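Local coordinates for phenylacetic acid degradation-related protein (Ralstonia eutropha JMP134, PDB 2PIM), which is a putative thioesterase of the hotdog-fold PaaI family that probably hydrolyses the thioester bond of acyl-CoA substrates, at the interface of chains A and B. Coordinates in Å, arbitrary orientation; residue numbers count along the deposited sequence, not the author numbering. Chains: chain A/B, Phenylacetic acid degradation-related protein.

The interface of chains A and B. Residues chain A 21, 25, 62-63, 66-67; chain B 57, 59.
A:Ala63, A:Asp66 and A:Val21 meet B:Gln57 and B:Gly59 in a two-fold symmetric interface between identical subunits. The patch helps join two hotdog-fold subunits of the PaaI thioesterase family. Such dimers are typical of the family. B:Gln57 sits in the loop just before helix 58-75 of its own chain and reaches over to the same helix of chain A. NE2 of B:Gln57, the side-chain amide nitrogen, donates a hydrogen bond to the backbone O of A:Ala63, 3.1 Å away. The bond is fairly straight, 157° at the hydrogen, and the donor is tilted slightly from the carbonyl plane. A water also links NE2 to the carboxylate oxygen OD1 of A:Asp67; the water–NE2 leg is modelled rather short.

The A:Asp66 carboxylate approaches the B:Gln57 side chain from the opposite direction. Its CG lies anti to the backbone N (chi1 -173°), which carries the carboxylate towards the start of the chain B helix. There OD2 of A:Asp66 accepts a hydrogen bond from the backbone N of B:Gly59 at 2.9 Å. This N-H arrives from above the carboxylate plane. In this family an acidic residue on the central helix is commonly catalytic, so A:Asp66 is a plausible candidate. B:Gln57 and B:Gly59 lie in a QGG version of the family's HGG motif, so this is probably an active site shared between subunits.

The A:Val21 side chain crosses that of B:Gln57 at about a right angle. The CG2 methyl of A:Val21 lies 3.8 Å from the amide carbon CD of B:Gln57. The A:Ala63 methyl CB rests 3.5 Å from OE1 of B:Gln57. The helices come close where CA of A:Ala63 lies 3.7 Å from CA of B:Gly59.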
ATOM      1  N   VAL A  21     -11.353   5.524  -2.790  1.00 27.33           N
ATOM      2  CA  VAL A  21     -10.139   5.240  -2.024  1.00 26.34           C
ATOM      3  C   VAL A  21      -9.497   6.516  -1.468  1.00 27.59           C
ATOM      4  O   VAL A  21      -8.979   6.517  -0.354  1.00 30.42           O
ATOM      5  CB  VAL A  21      -9.119   4.345  -2.825  1.00 26.45           C
ATOM      6  CG1 VAL A  21      -8.613   5.021  -4.134  1.00 21.02           C
ATOM      7  CG2 VAL A  21      -7.944   3.943  -1.932  1.00 26.85           C
ATOM      8  N   LEU A  25      -8.582   7.397   2.410  1.00 27.98           N
ATOM      9  CA  LEU A  25      -7.275   7.901   2.880  1.00 28.81           C
ATOM     10  C   LEU A  25      -7.261   9.364   3.351  1.00 30.21           C
ATOM     11  O   LEU A  25      -6.216   9.849   3.791  1.00 31.25           O
ATOM     12  CB  LEU A  25      -6.224   7.689   1.787  1.00 31.29           C
ATOM     13  CG  LEU A  25      -6.134   6.221   1.319  1.00 31.65           C
ATOM     14  CD1 LEU A  25      -5.349   6.157   0.045  1.00 31.26           C
ATOM     15  CD2 LEU A  25      -5.543   5.343   2.420  1.00 31.42           C
ATOM     16  N   GLY A  62       1.848   3.360   1.800  1.00 29.12           N
ATOM     17  CA  GLY A  62       1.994   3.061   0.386  1.00 26.99           C
ATOM     18  C   GLY A  62       0.749   3.386  -0.425  1.00 27.38           C
ATOM     19  O   GLY A  62       0.872   3.815  -1.548  1.00 28.34           O
ATOM     20  N   ALA A  63      -0.444   3.184   0.131  1.00 28.41           N
ATOM     21  CA  ALA A  63      -1.682   3.552  -0.571  1.00 28.16           C
ATOM     22  C   ALA A  63      -1.805   5.059  -0.740  1.00 27.00           C
ATOM     23  O   ALA A  63      -2.333   5.532  -1.726  1.00 26.30           O
ATOM     24  CB  ALA A  63      -2.920   2.963   0.157  1.00 29.95           C
ATOM     25  N   ASP A  66       0.731   5.811  -3.490  1.00 28.59           N
ATOM     26  CA  ASP A  66       0.102   5.409  -4.726  1.00 29.20           C
ATOM     27  C   ASP A  66      -0.831   6.502  -5.209  1.00 29.54           C
ATOM     28  O   ASP A  66      -0.852   6.830  -6.413  1.00 34.62           O
ATOM     29  CB  ASP A  66      -0.611   4.052  -4.535  1.00 28.52           C
ATOM     30  CG  ASP A  66      -1.170   3.473  -5.857  1.00 30.65           C
ATOM     31  OD1 ASP A  66      -0.506   3.522  -6.893  1.00 43.29           O
ATOM     32  OD2 ASP A  66      -2.278   2.933  -5.851  1.00 38.64           O
ATOM     33  N   ASP A  67      -1.626   7.069  -4.293  1.00 29.54           N
ATOM     34  CA  ASP A  67      -2.599   8.087  -4.676  1.00 29.77           C
ATOM     35  C   ASP A  67      -1.907   9.354  -5.218  1.00 29.76           C
ATOM     36  O   ASP A  67      -2.261   9.882  -6.270  1.00 32.11           O
ATOM     37  CB  ASP A  67      -3.498   8.471  -3.498  1.00 29.36           C
ATOM     38  CG  ASP A  67      -4.542   9.514  -3.898  1.00 32.14           C
ATOM     39  OD1 ASP A  67      -5.500   9.115  -4.571  1.00 30.36           O
ATOM     40  OD2 ASP A  67      -4.396  10.730  -3.564  1.00 33.19           O
TER
ATOM     41  N   GLN B  57      -7.765  -0.007  -5.714  1.00 28.15           N
ATOM     42  CA  GLN B  57      -6.516   0.759  -5.807  1.00 28.38           C
ATOM     43  C   GLN B  57      -5.335  -0.156  -5.521  1.00 29.99           C
ATOM     44  O   GLN B  57      -5.405  -0.977  -4.584  1.00 30.92           O
ATOM     45  CB  GLN B  57      -6.492   1.890  -4.788  1.00 27.54           C
ATOM     46  CG  GLN B  57      -5.454   2.972  -5.100  1.00 27.38           C
ATOM     47  CD  GLN B  57      -4.755   3.486  -3.852  1.00 37.99           C
ATOM     48  OE1 GLN B  57      -4.484   2.716  -2.923  1.00 32.39           O
ATOM     49  NE2 GLN B  57      -4.437   4.797  -3.833  1.00 31.96           N
ATOM     50  N   GLY B  59      -2.376   0.513  -4.264  1.00 29.08           N
ATOM     51  CA  GLY B  59      -1.849   0.694  -2.942  1.00 29.09           C
ATOM     52  C   GLY B  59      -2.574  -0.104  -1.888  1.00 28.02           C
ATOM     53  O   GLY B  59      -1.938  -0.601  -0.986  1.00 30.55           O
TER
HETATM   54  O   HOH W   1      -5.578   6.332  -5.463  1.00 29.62           O